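Local coordinates for DNA translocase coupling protein (Clostridium perfringens, PDB 6O1X) that probably binds DNA and ATP as the coupling ATPase of plasmid conjugation, this chain being the part that holds its FtsK/SpoIIIE-family P-loop ATPase domain, at residues 321-326 with 337-342; 131-136 with 295-300. All coordinates share one frame; numbering follows the deposited sequence.

Contact 1: 321-326 with 337-342; sequences PEVKGR and QFQAFY. With AGS (phosphothiophosphoric acid-adenylate ester), chain E.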
loop_
_atom_site.group_PDB
_atom_site.type_symbol
_atom_site.label_atom_id
_atom_site.label_comp_id
_atom_site.label_asym_id
_atom_site.label_seq_id
_atom_site.Cartn_x
_atom_site.Cartn_y
_atom_site.Cartn_z
ATOM N N PRO A 321 8.050 -9.723 -5.694
ATOM C CA PRO A 321 7.862 -10.481 -6.954
ATOM C C PRO A 321 7.164 -9.611 -8.020
ATOM O O PRO A 321 6.511 -8.628 -7.669
ATOM C CB PRO A 321 6.951 -11.648 -6.537
ATOM C CG PRO A 321 7.047 -11.722 -5.062
ATOM C CD PRO A 321 7.262 -10.315 -4.598
ATOM N N GLU A 322 7.294 -9.971 -9.311
ATOM C CA GLU A 322 6.711 -9.230 -10.437
ATOM C C GLU A 322 5.275 -9.669 -10.764
ATOM O O GLU A 322 4.892 -9.772 -11.932
ATOM C CB GLU A 322 7.637 -9.293 -11.674
ATOM C CG GLU A 322 8.801 -8.318 -11.599
ATOM C CD GLU A 322 9.772 -8.377 -12.759
ATOM O OE1 GLU A 322 10.856 -8.980 -12.590
ATOM O OE2 GLU A 322 9.458 -7.811 -13.831
ATOM N N VAL A 323 4.487 -9.915 -9.717
ATOM C CA VAL A 323 3.083 -10.336 -9.762
ATOM C C VAL A 323 2.217 -9.088 -9.618
ATOM O O VAL A 323 2.381 -8.341 -8.646
ATOM C CB VAL A 323 2.793 -11.353 -8.614
ATOM C CG1 VAL A 323 1.286 -11.584 -8.415
ATOM C CG2 VAL A 323 3.536 -12.670 -8.839
ATOM N N LYS A 324 1.289 -8.867 -10.569
ATOM C CA LYS A 324 0.374 -7.722 -10.488
ATOM C C LYS A 324 -0.585 -7.882 -9.308
ATOM O O LYS A 324 -1.180 -8.952 -9.132
ATOM C CB LYS A 324 -0.361 -7.453 -11.813
ATOM C CG LYS A 324 0.567 -6.937 -12.939
ATOM C CD LYS A 324 1.114 -5.504 -12.703
ATOM C CE LYS A 324 2.423 -5.202 -13.406
ATOM N NZ LYS A 324 3.588 -5.869 -12.755
ATOM N N GLY A 325 -0.640 -6.845 -8.482
ATOM C CA GLY A 325 -1.462 -6.788 -7.279
ATOM C C GLY A 325 -0.689 -7.135 -6.019
ATOM O O GLY A 325 -1.264 -7.139 -4.935
ATOM N N ARG A 326 0.615 -7.467 -6.155
ATOM C CA ARG A 326 1.466 -7.809 -5.021
ATOM C C ARG A 326 2.099 -6.563 -4.448
ATOM O O ARG A 326 2.775 -5.818 -5.156
ATOM C CB ARG A 326 2.518 -8.860 -5.370
ATOM C CG ARG A 326 3.118 -9.537 -4.135
ATOM C CD ARG A 326 2.135 -10.447 -3.406
ATOM N NE ARG A 326 1.650 -11.549 -4.241
ATOM C CZ ARG A 326 2.305 -12.692 -4.435
ATOM N NH1 ARG A 326 3.493 -12.887 -3.874
ATOM N NH2 ARG A 326 1.795 -13.633 -5.217
ATOM N N GLN A 337 4.370 -8.700 3.137
ATOM C CA GLN A 337 3.978 -8.925 1.749
ATOM C C GLN A 337 2.499 -9.370 1.730
ATOM O O GLN A 337 2.094 -10.175 2.570
ATOM C CB GLN A 337 4.894 -9.967 1.084
ATOM C CG GLN A 337 4.770 -10.025 -0.423
ATOM C CD GLN A 337 5.651 -11.061 -1.107
ATOM O OE1 GLN A 337 5.336 -11.521 -2.211
ATOM N NE2 GLN A 337 6.775 -11.452 -0.493
ATOM N N PHE A 338 1.694 -8.820 0.781
ATOM C CA PHE A 338 0.278 -9.179 0.631
ATOM C C PHE A 338 -0.202 -9.040 -0.799
ATOM O O PHE A 338 0.352 -8.259 -1.580
ATOM C CB PHE A 338 -0.635 -8.393 1.599
ATOM C CG PHE A 338 -0.961 -6.977 1.179
ATOM C CD1 PHE A 338 -0.065 -5.936 1.420
ATOM C CD2 PHE A 338 -2.178 -6.676 0.578
ATOM C CE1 PHE A 338 -0.363 -4.634 1.028
ATOM C CE2 PHE A 338 -2.475 -5.371 0.186
ATOM C CZ PHE A 338 -1.569 -4.361 0.413
ATOM N N GLN A 339 -1.223 -9.821 -1.148
ATOM C CA GLN A 339 -1.852 -9.755 -2.450
ATOM C C GLN A 339 -3.135 -8.941 -2.318
ATOM O O GLN A 339 -4.111 -9.398 -1.722
ATOM C CB GLN A 339 -2.106 -11.159 -3.033
ATOM C CG GLN A 339 -2.762 -11.155 -4.453
ATOM C CD GLN A 339 -1.921 -10.512 -5.531
ATOM O OE1 GLN A 339 -0.689 -10.394 -5.430
ATOM N NE2 GLN A 339 -2.578 -10.087 -6.603
ATOM N N ALA A 340 -3.123 -7.730 -2.878
ATOM C CA ALA A 340 -4.255 -6.808 -2.838
ATOM C C ALA A 340 -5.453 -7.380 -3.564
ATOM O O ALA A 340 -5.282 -7.991 -4.623
ATOM C CB ALA A 340 -3.869 -5.475 -3.468
ATOM N N PHE A 341 -6.668 -7.146 -3.026
ATOM C CA PHE A 341 -7.900 -7.538 -3.691
ATOM C C PHE A 341 -7.992 -6.756 -4.962
ATOM O O PHE A 341 -7.553 -5.602 -5.043
ATOM C CB PHE A 341 -9.163 -7.254 -2.868
ATOM C CG PHE A 341 -9.273 -7.966 -1.548
ATOM C CD1 PHE A 341 -9.323 -9.354 -1.489
ATOM C CD2 PHE A 341 -9.413 -7.249 -0.365
ATOM C CE1 PHE A 341 -9.415 -10.018 -0.256
ATOM C CE2 PHE A 341 -9.547 -7.910 0.866
ATOM C CZ PHE A 341 -9.545 -9.291 0.913
ATOM N N TYR A 342 -8.505 -7.403 -5.976
ATOM C CA TYR A 342 -8.699 -6.739 -7.223
ATOM C C TYR A 342 -10.120 -6.221 -7.191
ATOM O O TYR A 342 -11.098 -7.001 -7.200
ATOM C CB TYR A 342 -8.433 -7.655 -8.420
ATOM C CG TYR A 342 -8.543 -6.920 -9.737
ATOM C CD1 TYR A 342 -7.945 -5.675 -9.915
ATOM C CD2 TYR A 342 -9.259 -7.457 -10.800
ATOM C CE1 TYR A 342 -8.024 -5.001 -11.129
ATOM C CE2 TYR A 342 -9.368 -6.777 -12.010
ATOM C CZ TYR A 342 -8.744 -5.550 -12.172
ATOM O OH TYR A 342 -8.818 -4.870 -13.367
HETATM P PG AGS E . -2.337 2.844 -11.608
HETATM S S1G AGS E . -2.306 2.632 -13.501
HETATM O O2G AGS E . -2.856 4.266 -11.130
HETATM O O3G AGS E . -1.048 2.740 -10.721
HETATM P PB AGS E . -4.853 1.398 -11.118
HETATM O O1B AGS E . -5.702 2.467 -11.707
HETATM O O2B AGS E . -5.253 0.970 -9.744
HETATM O O3B AGS E . -3.308 1.768 -10.999
HETATM P PA AGS E . -5.411 -0.414 -13.408
HETATM O O1A AGS E . -6.497 -1.396 -13.192
HETATM O O2A AGS E . -5.717 0.838 -14.247
HETATM O O3A AGS E . -4.813 0.083 -12.017
HETATM O "O5'" AGS E . -4.210 -1.154 -14.145
HETATM C "C5'" AGS E . -3.426 -2.145 -13.456
HETATM C "C4'" AGS E . -3.387 -3.456 -14.207
HETATM O "O4'" AGS E . -3.043 -4.518 -13.295
HETATM C "C3'" AGS E . -4.661 -3.926 -14.913
HETATM O "O3'" AGS E . -4.376 -4.649 -16.110
HETATM C "C2'" AGS E . -5.363 -4.769 -13.838
HETATM O "O2'" AGS E . -6.100 -5.860 -14.380
HETATM C "C1'" AGS E . -4.192 -5.293 -12.990
HETATM N N9 AGS E . -4.417 -5.238 -11.548
HETATM C C8 AGS E . -4.511 -4.123 -10.754
HETATM N N7 AGS E . -4.673 -4.386 -9.480
HETATM C C5 AGS E . -4.704 -5.772 -9.432
HETATM C C6 AGS E . -4.917 -6.685 -8.375
HETATM N N6 AGS E . -5.143 -6.322 -7.110
HETATM N N1 AGS E . -4.926 -8.006 -8.675
HETATM C C2 AGS E . -4.739 -8.382 -9.947
HETATM N N3 AGS E . -4.538 -7.614 -11.023
HETATM C C4 AGS E . -4.539 -6.311 -10.700
#
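Arg-326 and Gln-339 face each other as a non-hydrogen-bonded antiparallel pair where a type II beta turn, Val-323 to Arg-326, leads into strand 326-331 beside strand 334-340. The tight part lies round these two side chains. At its edge the Arg-326 guanidinium donates from NE to Gln-339 OE1 (2.9 Å) and from NH1 to Gln-337 OE1 (2.8 Å). The two amide planes are turned very differently, Gln-337 tilted 28° from the guanidinium and Gln-339 almost perpendicular to it. Bends at chi2 and chi3 bring the guanidinium edge to both oxygens, and Val-323 CB lies over one of its faces. Glutamine suits position 339 because its other end donates as well: NE2 meets a lone pair of Lys-324 O in a nearly straight bond. Glycine suits the turn's third position, at a phi of 97°; Gly-325 CA packs on Gln-339 NE2 and the adenine of bound ATPγS, and Gly-325 O accepts from Ala-340 N at 2.8 Å. The solvent side is looser: exposed Lys-324 starts its side chain away from strand 334-340. The adenine lies over one face of the Tyr-342 ring, offset toward its rim, and Ala-340 O accepts a hydrogen bond from adenine N6 at 3.0 Å.

Contact 2: 131-136 with 295-300; sequences HILSAG and PVRICG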
loop_
_atom_site.group_PDB
_atom_site.type_symbol
_atom_site.label_atom_id
_atom_site.label_comp_id
_atom_site.label_asym_id
_atom_site.label_seq_id
_atom_site.Cartn_x
_atom_site.Cartn_y
_atom_site.Cartn_z
ATOM N N HIS A 131 -4.765 7.376 8.446
ATOM C CA HIS A 131 -4.424 7.756 7.059
ATOM C C HIS A 131 -3.612 6.688 6.401
ATOM O O HIS A 131 -2.844 5.986 7.060
ATOM C CB HIS A 131 -3.682 9.124 6.993
ATOM C CG HIS A 131 -4.289 10.186 7.862
ATOM N ND1 HIS A 131 -5.576 10.655 7.637
ATOM C CD2 HIS A 131 -3.796 10.775 8.975
ATOM C CE1 HIS A 131 -5.819 11.514 8.612
ATOM N NE2 HIS A 131 -4.764 11.639 9.424
ATOM N N ILE A 132 -3.791 6.565 5.090
ATOM C CA ILE A 132 -3.173 5.546 4.255
ATOM C C ILE A 132 -2.526 6.230 3.088
ATOM O O ILE A 132 -3.125 7.139 2.486
ATOM C CB ILE A 132 -4.253 4.520 3.752
ATOM C CG1 ILE A 132 -4.989 3.818 4.925
ATOM C CG2 ILE A 132 -3.626 3.492 2.781
ATOM C CD1 ILE A 132 -6.314 3.175 4.565
ATOM N N LEU A 133 -1.311 5.759 2.758
ATOM C CA LEU A 133 -0.497 6.205 1.640
ATOM C C LEU A 133 -0.295 4.968 0.777
ATOM O O LEU A 133 0.115 3.913 1.283
ATOM C CB LEU A 133 0.844 6.740 2.170
ATOM C CG LEU A 133 1.796 7.561 1.265
ATOM C CD1 LEU A 133 2.859 6.690 0.641
ATOM C CD2 LEU A 133 1.054 8.462 0.258
ATOM N N SER A 134 -0.674 5.071 -0.503
ATOM C CA SER A 134 -0.539 3.992 -1.453
ATOM C C SER A 134 0.439 4.420 -2.569
ATOM O O SER A 134 0.165 5.343 -3.334
ATOM C CB SER A 134 -1.906 3.568 -1.997
ATOM O OG SER A 134 -1.806 2.326 -2.678
ATOM N N ALA A 135 1.593 3.769 -2.628
ATOM C CA ALA A 135 2.615 4.086 -3.615
ATOM C C ALA A 135 2.787 2.992 -4.607
ATOM O O ALA A 135 2.855 1.809 -4.249
ATOM C CB ALA A 135 3.936 4.381 -2.930
ATOM N N GLY A 136 2.873 3.390 -5.857
ATOM C CA GLY A 136 3.075 2.457 -6.951
ATOM C C GLY A 136 3.104 3.164 -8.281
ATOM O O GLY A 136 2.376 4.142 -8.481
ATOM N N PRO A 295 0.370 6.903 9.082
ATOM C CA PRO A 295 0.984 5.655 9.570
ATOM C C PRO A 295 1.013 4.491 8.594
ATOM O O PRO A 295 1.972 3.731 8.618
ATOM C CB PRO A 295 0.126 5.318 10.786
ATOM C CG PRO A 295 -1.239 5.882 10.452
ATOM C CD PRO A 295 -0.893 7.200 9.804
ATOM N N VAL A 296 -0.029 4.323 7.756
ATOM C CA VAL A 296 -0.113 3.190 6.841
ATOM C C VAL A 296 0.531 3.499 5.496
ATOM O O VAL A 296 0.281 4.543 4.879
ATOM C CB VAL A 296 -1.573 2.659 6.708
ATOM C CG1 VAL A 296 -1.700 1.599 5.604
ATOM C CG2 VAL A 296 -2.101 2.125 8.046
ATOM N N ARG A 297 1.390 2.577 5.060
ATOM C CA ARG A 297 2.071 2.632 3.766
ATOM C C ARG A 297 1.835 1.333 3.030
ATOM O O ARG A 297 2.104 0.252 3.555
ATOM C CB ARG A 297 3.589 2.855 3.891
ATOM C CG ARG A 297 3.993 3.811 4.977
ATOM C CD ARG A 297 4.001 5.266 4.558
ATOM N NE ARG A 297 4.187 6.083 5.751
ATOM C CZ ARG A 297 5.289 6.091 6.495
ATOM N NH1 ARG A 297 6.357 5.387 6.123
ATOM N NH2 ARG A 297 5.338 6.807 7.606
ATOM N N ILE A 298 1.264 1.453 1.856
ATOM C CA ILE A 298 1.041 0.366 0.930
ATOM C C ILE A 298 1.978 0.673 -0.252
ATOM O O ILE A 298 1.972 1.803 -0.765
ATOM C CB ILE A 298 -0.442 0.153 0.570
ATOM C CG1 ILE A 298 -1.217 -0.360 1.829
ATOM C CG2 ILE A 298 -0.538 -0.843 -0.582
ATOM C CD1 ILE A 298 -2.703 -0.146 1.799
ATOM N N CYS A 299 2.875 -0.287 -0.588
ATOM C CA CYS A 299 3.910 -0.016 -1.589
ATOM C C CYS A 299 4.051 -1.113 -2.601
ATOM O O CYS A 299 4.284 -2.259 -2.238
ATOM C CB CYS A 299 5.246 0.309 -0.909
ATOM S SG CYS A 299 6.465 1.148 -1.978
ATOM N N GLY A 300 3.912 -0.743 -3.870
ATOM C CA GLY A 300 4.129 -1.620 -5.010
ATOM C C GLY A 300 5.615 -1.799 -5.274
ATOM O O GLY A 300 6.459 -1.226 -4.571
#
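Ala-135 N donates to Ile-298 O at 2.7 Å, the shortest bond of a parallel ladder that runs the length of both strands, and it is almost straight (176°). Leu-133 O in turn accepts from Ile-298 N at 2.8 Å, so the backbone of Ile-298 is held at both its N and its O. Further along, Ala-135 O receives Gly-300 N, whereas the opening bond, Val-296 N to His-131 O, is weak at 3.3 Å. Pro-295, which has no N-H to give, suits the place just before the ladder and rests CD against that same carbonyl. On one face branched aliphatics pack: Ile-132 and Val-296 run side by side, CG2 to CG1 at 3.9 Å, and Ile-298 reaches back to Ile-132. Ile-298 CG1 stands anti to the carbonyl carbon (chi1 -68°) and, with chi2 extended, sets CD1 3.9 Å from Ile-132 CG2. Ser-134 on this face is small and polar; its OG lies beside Ile-298 CG2 and is hydrogen-bonded to Lys-142 O. On the other face Ala-135, Arg-297 and Cys-299 pack on helix 305-312, where Val-311 O takes a bond from Arg-297 NH1, while Leu-133 lies against Val-294 and strand 272-278. Strand 131-135 then runs into Gly-136, the first residue of the Walker A motif, in the strand-loop-helix order of a P-loop ATPase.

How the contacts relate
Both contacts belong to the same mixed sheet and touch directly, with Phe-338 CZ packing on Ile-298 CG2 at 3.8 Å. Their centres are 14 Å apart. Contact 2 is the more central, a parallel strand pair buried almost throughout and held by a regular backbone ladder between mainly apolar side chains. Contact 1 is also largely buried, but its turn reaches the surface at Lys-324, and it lies in the antiparallel part of the sheet; there glutamine and arginine side chains provide three of the four hydrogen bonds between its segments. Strand 326-331 links the two, lying between strands 296-299 and 334-340. Around the nucleotide they divide the work: both segments of contact 1 meet the adenine, while 131-136 leads into the predicted phosphate-binding loop.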